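Local coordinates for protein glycosyl hydrolase, family 38 (PDB 5KBP) that probably hydrolyses alpha-mannosidic linkages in carbohydrates, as other family 38 glycoside hydrolases do, at residues 123-129 against 147-152; 194-200 against 230-236; 199-203 against 239-245. Numbering follows the deposited sequence.

All three contacts lie in the family 38 N-terminal region; contact 1 closes before contacts 2 and 3 open, and these two start from the same stretch. Contact 1 pairs two neighbouring parallel strands. Its centre lies about 15 Å from that of contact 2, and the two meet where Tyr194 CE2 comes 3.3 Å from Pro127 O and Met230 CE 4.0 Å from Tyr125 OH. Contact 2 joins a loop to the end of strand 226-231. Contact 3, centred about 12 Å from it, shares Glu199 and Ile200, and Asn231 ND2 lies 3.0 Å from Gln239 OE1, a probable hydrogen bond. Contacts 1 and 3 do not touch. Ile200's side chain is about 9 Å from that of Phe253, a calcium-site residue; no calcium is bound here.

Contact 1: 123-129 against 147-152; sequences LGYFPDT and AAAFGR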
# COMPACT_ATOMS: atom_id res chain seq x y z
N LEU A 123 -26.31 19.53 -0.47
CA LEU A 123 -25.47 20.68 -0.15
C LEU A 123 -24.04 20.37 -0.56
O LEU A 123 -23.47 19.37 -0.11
CB LEU A 123 -25.54 21.02 1.34
CG LEU A 123 -24.55 22.08 1.83
CD1 LEU A 123 -24.92 23.45 1.27
CD2 LEU A 123 -24.50 22.11 3.35
N GLY A 124 -23.46 21.22 -1.40
CA GLY A 124 -22.04 21.14 -1.67
C GLY A 124 -21.25 21.43 -0.41
O GLY A 124 -21.42 22.48 0.21
N TYR A 125 -20.38 20.50 -0.02
CA TYR A 125 -19.70 20.56 1.27
C TYR A 125 -18.21 20.76 1.02
O TYR A 125 -17.49 19.82 0.67
CB TYR A 125 -19.97 19.29 2.07
CG TYR A 125 -19.83 19.44 3.57
CD1 TYR A 125 -20.64 20.31 4.29
CD2 TYR A 125 -18.89 18.69 4.28
CE1 TYR A 125 -20.51 20.44 5.66
CE2 TYR A 125 -18.76 18.82 5.65
CZ TYR A 125 -19.57 19.70 6.33
OH TYR A 125 -19.44 19.82 7.70
N PHE A 126 -17.74 22.00 1.22
CA PHE A 126 -16.32 22.34 1.09
C PHE A 126 -15.84 23.06 2.35
O PHE A 126 -15.39 24.21 2.29
CB PHE A 126 -16.09 23.21 -0.15
CG PHE A 126 -16.62 22.62 -1.42
CD1 PHE A 126 -15.85 21.76 -2.17
CD2 PHE A 126 -17.90 22.94 -1.86
CE1 PHE A 126 -16.34 21.22 -3.35
CE2 PHE A 126 -18.39 22.41 -3.03
CZ PHE A 126 -17.61 21.54 -3.77
N PRO A 127 -15.91 22.40 3.51
CA PRO A 127 -15.64 23.13 4.76
C PRO A 127 -14.18 23.54 4.92
O PRO A 127 -13.91 24.56 5.58
CB PRO A 127 -16.06 22.13 5.84
CG PRO A 127 -15.83 20.80 5.21
CD PRO A 127 -16.15 20.97 3.75
N ASP A 128 -13.24 22.80 4.34
CA ASP A 128 -11.82 23.06 4.55
C ASP A 128 -11.03 23.04 3.25
O ASP A 128 -9.81 22.87 3.27
CB ASP A 128 -11.23 22.05 5.54
CG ASP A 128 -9.98 22.55 6.23
OD1 ASP A 128 -9.83 23.79 6.33
OD2 ASP A 128 -9.16 21.72 6.66
N THR A 129 -11.70 23.22 2.11
CA THR A 129 -11.02 23.15 0.82
C THR A 129 -10.12 24.36 0.63
O THR A 129 -10.54 25.50 0.82
CB THR A 129 -12.04 23.06 -0.31
OG1 THR A 129 -12.98 22.01 -0.04
CG2 THR A 129 -11.35 22.78 -1.64
N ALA A 147 -26.98 24.44 -3.46
CA ALA A 147 -26.27 25.23 -2.48
C ALA A 147 -24.94 24.58 -2.15
O ALA A 147 -24.75 23.37 -2.34
CB ALA A 147 -27.11 25.43 -1.20
N ALA A 148 -24.01 25.39 -1.64
CA ALA A 148 -22.67 24.92 -1.30
C ALA A 148 -22.18 25.63 -0.05
O ALA A 148 -22.19 26.87 -0.00
CB ALA A 148 -21.70 25.14 -2.46
N ALA A 149 -21.76 24.86 0.94
CA ALA A 149 -21.19 25.40 2.17
C ALA A 149 -19.67 25.30 2.12
O ALA A 149 -19.13 24.24 1.81
CB ALA A 149 -21.73 24.65 3.40
N PHE A 150 -19.00 26.42 2.41
CA PHE A 150 -17.55 26.49 2.32
C PHE A 150 -17.01 27.33 3.47
O PHE A 150 -17.76 28.00 4.18
CB PHE A 150 -17.10 27.06 0.97
CG PHE A 150 -17.63 28.44 0.69
CD1 PHE A 150 -18.89 28.63 0.16
CD2 PHE A 150 -16.85 29.56 0.97
CE1 PHE A 150 -19.38 29.89 -0.10
CE2 PHE A 150 -17.33 30.83 0.72
CZ PHE A 150 -18.60 31.00 0.18
N GLY A 151 -15.69 27.29 3.64
CA GLY A 151 -15.06 27.97 4.75
C GLY A 151 -13.95 28.93 4.38
O GLY A 151 -13.66 29.87 5.13
N ARG A 152 -13.31 28.71 3.23
CA ARG A 152 -12.19 29.52 2.79
C ARG A 152 -12.52 30.22 1.48
O ARG A 152 -13.33 29.74 0.68
CB ARG A 152 -10.92 28.67 2.62
CG ARG A 152 -10.50 27.91 3.86
CD ARG A 152 -9.34 26.98 3.55
NE ARG A 152 -8.90 26.23 4.72
CZ ARG A 152 -7.88 26.59 5.50
NH1 ARG A 152 -7.20 27.69 5.24
NH2 ARG A 152 -7.55 25.84 6.55
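Strands 124-126 and 147-150 run side by side in the same direction, 13° apart, with their axes 4.5 Å from each other. Three backbone hydrogen bonds hold them: Gly124 N to Ala147 O (2.7 Å), Ala149 N to Gly124 O (2.5 Å) and Phe126 N to Ala149 O (2.7 Å). A weak one, Gly151 N to Phe126 O at 3.4 Å, follows as the strands end. Gly124 faces Ala148 with only 3.8 Å between their CA atoms, and a CB at Gly124 would crowd Ala148 CB.

Small alanines leave room for larger side chains from segment 123-129. Leu123, with chi1 t and chi2 p, spreads over the second strand, placing CD1 3.8 Å from Ala147 CB and CD2 3.8 Å from Ala149 CB; helix 263-270 packs against it. Phe126 (chi1 m) projects to the face shared with Ala148 and Phe150, its CE2 4.3 Å from Ala148 CB, and helix 136-141 touches its ring. Phe150 takes the p rotamer instead: the CB atoms of Phe126 and Phe150 are 4.1 Å apart, but the Phe150 ring leads away to meet Trp177. Tyr125, chi1 t, points to the other face with Ala149 and reaches His53.

Beyond the strands, Asp128 (chi1 t) and the outstretched Arg152 (chi1 m, chi2 and chi3 t) form a salt bridge between the loops, OD1 of Asp128 accepting NE and NH2 of Arg152, both at 3.1 Å. Helix 136-141 connects the paired strands in a beta-alpha-beta crossover at the edge of a five-stranded mixed sheet.

Contact 2: 194-200 against 230-236; sequences YSNGNEI and MNGVDHQ
Segment 194-200 is irregular, with a type I beta turn from Ser195 to Asn198; segment 230-236 leaves strand 226-231 at Asn231, the centre of an inverse gamma turn, and bends through a type II turn from Val233 to Gln236. Gly197 CA lies 4.3 Å from Asn231 CA, and Ser195 CA 5.1 Å from Val233 CA. Gly197 N donates to Met230 O (3.0 Å), while Ser195 CA makes a CA-H...O contact with Gly232 O (3.2 Å). This loop thus closes on the C-terminal end of an outermost strand of the parallel sheet 226-231, 7-13, 256-260, next to His14 and His16, which follow strand 7-13. Asn196, chi1 p, extends OD1 to Met230 N (2.8 Å). Asn231, chi1 t, donates ND2 to Gly197 O (2.9 Å), and its OD1 bonds Ser13 OG. Tyr194 (chi1 p, chi2 77°) brings OH to 3.1 Å from both Asp234 OD1 and Asp234 OD2; Asp234 OD2 also bonds His16 ND1. Met230 CB lies 3.3 Å from Tyr194 O; its all-m chain (chi1 to chi3) has CG 4.5 Å from Tyr194 CB. Ser195 CB meets Val233 CG2 at 3.5 Å, and Gln236 NE2 reaches Glu199 OE2 weakly at 3.3 Å, beside Phe481 of the second subunit.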
# COMPACT_ATOMS: atom_id res chain seq x y z
N TYR A 194 -16.23 26.16 10.82
CA TYR A 194 -17.14 25.05 11.08
C TYR A 194 -16.99 24.49 12.49
O TYR A 194 -17.34 23.32 12.73
CB TYR A 194 -16.93 23.93 10.05
CG TYR A 194 -15.50 23.45 9.89
CD1 TYR A 194 -14.93 22.59 10.82
CD2 TYR A 194 -14.74 23.83 8.80
CE1 TYR A 194 -13.63 22.14 10.68
CE2 TYR A 194 -13.44 23.38 8.64
CZ TYR A 194 -12.89 22.54 9.59
OH TYR A 194 -11.59 22.10 9.43
N SER A 195 -16.50 25.29 13.44
CA SER A 195 -16.30 24.85 14.81
C SER A 195 -16.84 25.83 15.83
O SER A 195 -16.51 25.72 17.02
CB SER A 195 -14.81 24.60 15.08
OG SER A 195 -14.05 25.76 14.80
N ASN A 196 -17.67 26.79 15.42
CA ASN A 196 -18.16 27.80 16.35
C ASN A 196 -19.04 27.20 17.44
O ASN A 196 -19.09 27.72 18.55
CB ASN A 196 -18.93 28.89 15.59
CG ASN A 196 -20.16 28.35 14.89
OD1 ASN A 196 -20.16 27.23 14.39
ND2 ASN A 196 -21.22 29.16 14.86
N GLY A 197 -19.72 26.09 17.14
CA GLY A 197 -20.58 25.46 18.12
C GLY A 197 -20.00 24.20 18.72
O GLY A 197 -20.74 23.34 19.20
N ASN A 198 -18.67 24.09 18.72
CA ASN A 198 -18.03 22.89 19.23
C ASN A 198 -18.04 22.89 20.75
O ASN A 198 -17.73 23.90 21.39
CB ASN A 198 -16.60 22.79 18.71
CG ASN A 198 -15.95 21.45 19.03
OD1 ASN A 198 -16.60 20.41 18.98
ND2 ASN A 198 -14.67 21.48 19.37
N GLU A 199 -18.40 21.74 21.34
CA GLU A 199 -18.41 21.53 22.79
C GLU A 199 -19.25 22.60 23.50
O GLU A 199 -18.74 23.50 24.17
CB GLU A 199 -16.97 21.50 23.34
CG GLU A 199 -16.08 20.49 22.63
CD GLU A 199 -14.80 20.21 23.40
OE1 GLU A 199 -14.86 20.14 24.65
OE2 GLU A 199 -13.74 20.05 22.76
N ILE A 200 -20.56 22.46 23.33
CA ILE A 200 -21.52 23.35 23.97
C ILE A 200 -21.60 23.00 25.45
O ILE A 200 -21.87 21.84 25.80
CB ILE A 200 -22.90 23.25 23.30
CG1 ILE A 200 -22.81 23.67 21.83
CG2 ILE A 200 -23.91 24.11 24.05
CD1 ILE A 200 -24.10 23.50 21.07
N MET A 230 -22.14 25.22 14.24
CA MET A 230 -21.55 23.96 13.79
C MET A 230 -20.96 23.24 15.00
O MET A 230 -19.91 23.63 15.51
CB MET A 230 -20.50 24.22 12.72
CG MET A 230 -21.07 24.81 11.44
SD MET A 230 -22.29 23.72 10.67
CE MET A 230 -21.28 22.28 10.33
N ASN A 231 -21.64 22.18 15.44
CA ASN A 231 -21.27 21.45 16.66
C ASN A 231 -20.29 20.34 16.30
O ASN A 231 -20.65 19.16 16.18
CB ASN A 231 -22.52 20.94 17.35
CG ASN A 231 -22.21 20.04 18.53
OD1 ASN A 231 -22.63 18.89 18.57
ND2 ASN A 231 -21.48 20.57 19.50
N GLY A 232 -19.03 20.72 16.12
CA GLY A 232 -18.00 19.76 15.79
C GLY A 232 -16.76 20.47 15.29
O GLY A 232 -16.71 21.70 15.19
N VAL A 233 -15.74 19.66 14.98
CA VAL A 233 -14.45 20.15 14.51
C VAL A 233 -13.65 18.95 14.00
O VAL A 233 -14.17 17.84 13.91
CB VAL A 233 -13.72 20.92 15.63
CG1 VAL A 233 -13.17 19.97 16.68
CG2 VAL A 233 -12.62 21.84 15.06
N ASP A 234 -12.38 19.18 13.64
CA ASP A 234 -11.54 18.14 13.07
C ASP A 234 -11.37 16.98 14.03
O ASP A 234 -10.82 17.14 15.13
CB ASP A 234 -10.18 18.73 12.69
CG ASP A 234 -10.28 19.86 11.69
OD1 ASP A 234 -10.54 21.01 12.11
OD2 ASP A 234 -10.11 19.60 10.48
N HIS A 235 -11.83 15.79 13.62
CA HIS A 235 -11.69 14.56 14.39
C HIS A 235 -12.32 14.70 15.78
O HIS A 235 -11.81 14.18 16.77
CB HIS A 235 -10.22 14.14 14.50
CG HIS A 235 -9.57 13.86 13.18
ND1 HIS A 235 -8.30 14.28 12.88
CD2 HIS A 235 -10.02 13.19 12.10
CE1 HIS A 235 -7.98 13.89 11.66
NE2 HIS A 235 -9.01 13.23 11.16
N GLN A 236 -13.44 15.40 15.84
CA GLN A 236 -14.10 15.63 17.12
C GLN A 236 -15.04 14.48 17.44
O GLN A 236 -15.89 14.14 16.61
CB GLN A 236 -14.88 16.93 17.11
CG GLN A 236 -15.57 17.27 18.42
CD GLN A 236 -14.60 17.72 19.50
OE1 GLN A 236 -13.41 17.90 19.25
NE2 GLN A 236 -15.12 17.92 20.71

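Contact 3: 199-203 against 239-245; sequences EIPSE and QRDITKA
Ile200 (chi1 m, chi2 t) lies over the start of helix 242-252, its CG2 3.6 Å from Ala245 CB and its CD1 3.8 Å from Ile242 CD1; Phe210 and Trp211 of helix 204-219 also touch it. Segment 199-203 has no regular structure and ends at Glu203, the N-cap of helix 204-219. The other segment makes a type I turn from Gln239 to Ile242, then enters its helix with Asp241 at the N-cap. CA atoms of Ser202 and Ala245 are 4.1 Å apart, those of Glu199 and Gln239 6.6 Å. Gln239, chi1 and chi2 t, reads both backbone groups of Ile200: OE1 accepts Ile200 N at 3.1 Å, and NE2 gives a weak bond to Ile200 O at 2.8 Å. OE1 is shared with Asn231 ND2. Ser202 (chi1 p) donates OG to Asp241 OD2, 2.8 Å away; Asp241, also chi1 p, makes no capping bond with its side chain. Lys244 is fully extended, with NZ 3.9 Å from Glu203 OE1 in a long salt bridge. One water bridges Pro201 O (2.9 Å) and Ala245 O (2.8 Å). The contact joins the N-terminal approaches of two helices that flank strand 226-231 in sequence, a helix-strand-helix portion of an alpha/beta fold.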
# COMPACT_ATOMS: atom_id res chain seq x y z
N GLU A 199 -18.40 21.74 21.34
CA GLU A 199 -18.41 21.53 22.79
C GLU A 199 -19.25 22.60 23.50
O GLU A 199 -18.74 23.50 24.17
CB GLU A 199 -16.97 21.50 23.34
CG GLU A 199 -16.08 20.49 22.63
CD GLU A 199 -14.80 20.21 23.40
OE1 GLU A 199 -14.86 20.14 24.65
OE2 GLU A 199 -13.74 20.05 22.76
N ILE A 200 -20.56 22.46 23.33
CA ILE A 200 -21.52 23.35 23.97
C ILE A 200 -21.60 23.00 25.45
O ILE A 200 -21.87 21.84 25.80
CB ILE A 200 -22.90 23.25 23.30
CG1 ILE A 200 -22.81 23.67 21.83
CG2 ILE A 200 -23.91 24.11 24.05
CD1 ILE A 200 -24.10 23.50 21.07
N PRO A 201 -21.35 23.95 26.35
CA PRO A 201 -21.39 23.64 27.79
C PRO A 201 -22.78 23.21 28.24
O PRO A 201 -23.79 23.81 27.86
CB PRO A 201 -20.97 24.96 28.45
CG PRO A 201 -20.21 25.69 27.39
CD PRO A 201 -20.86 25.31 26.10
N SER A 202 -22.81 22.16 29.06
CA SER A 202 -24.04 21.70 29.69
C SER A 202 -24.13 22.11 31.16
O SER A 202 -24.85 21.48 31.93
CB SER A 202 -24.16 20.18 29.56
OG SER A 202 -23.08 19.52 30.22
N GLU A 203 -23.39 23.15 31.55
CA GLU A 203 -23.46 23.71 32.89
C GLU A 203 -23.82 25.19 32.79
O GLU A 203 -23.45 25.87 31.83
CB GLU A 203 -22.13 23.53 33.64
CG GLU A 203 -21.79 22.08 33.94
CD GLU A 203 -22.90 21.36 34.68
OE1 GLU A 203 -23.32 20.27 34.23
OE2 GLU A 203 -23.36 21.88 35.72
N GLN A 239 -20.56 14.95 20.64
CA GLN A 239 -20.86 15.42 21.99
C GLN A 239 -22.01 14.61 22.57
O GLN A 239 -23.16 14.75 22.14
CB GLN A 239 -21.19 16.91 21.96
CG GLN A 239 -21.50 17.50 23.32
CD GLN A 239 -21.71 19.00 23.27
OE1 GLN A 239 -21.28 19.66 22.32
NE2 GLN A 239 -22.37 19.54 24.29
N ARG A 240 -21.70 13.75 23.54
CA ARG A 240 -22.70 12.83 24.08
C ARG A 240 -23.81 13.55 24.82
O ARG A 240 -24.95 13.06 24.85
CB ARG A 240 -22.02 11.80 24.99
CG ARG A 240 -21.38 10.65 24.24
CD ARG A 240 -20.37 9.91 25.10
NE ARG A 240 -20.16 8.54 24.65
CZ ARG A 240 -19.13 7.78 24.99
NH1 ARG A 240 -18.18 8.27 25.78
NH2 ARG A 240 -19.03 6.54 24.53
N ASP A 241 -23.52 14.71 25.42
CA ASP A 241 -24.51 15.47 26.17
C ASP A 241 -25.05 16.66 25.37
O ASP A 241 -25.43 17.68 25.96
CB ASP A 241 -23.91 15.95 27.49
CG ASP A 241 -22.69 16.83 27.30
OD1 ASP A 241 -21.91 16.56 26.35
OD2 ASP A 241 -22.50 17.78 28.08
N ILE A 242 -25.10 16.54 24.04
CA ILE A 242 -25.58 17.64 23.22
C ILE A 242 -27.05 17.92 23.48
O ILE A 242 -27.50 19.07 23.40
CB ILE A 242 -25.30 17.36 21.73
CG1 ILE A 242 -25.64 18.58 20.87
CG2 ILE A 242 -26.07 16.13 21.26
CD1 ILE A 242 -24.82 19.81 21.21
N THR A 243 -27.83 16.89 23.81
CA THR A 243 -29.25 17.09 24.11
C THR A 243 -29.43 17.90 25.39
O THR A 243 -30.27 18.81 25.44
CB THR A 243 -29.96 15.74 24.21
OG1 THR A 243 -30.25 15.25 22.89
CG2 THR A 243 -31.25 15.86 25.00
N LYS A 244 -28.66 17.58 26.42
CA LYS A 244 -28.75 18.32 27.68
C LYS A 244 -28.34 19.77 27.50
O LYS A 244 -28.99 20.68 28.03
CB LYS A 244 -27.89 17.64 28.75
CG LYS A 244 -27.85 18.37 30.08
CD LYS A 244 -26.94 17.65 31.06
CE LYS A 244 -26.88 18.37 32.40
NZ LYS A 244 -26.01 17.64 33.36
N ALA A 245 -27.25 20.02 26.77
CA ALA A 245 -26.75 21.38 26.62
C ALA A 245 -27.72 22.26 25.84
O ALA A 245 -27.85 23.45 26.11
CB ALA A 245 -25.38 21.36 25.93
O HOH W 1 -25.94 25.39 26.61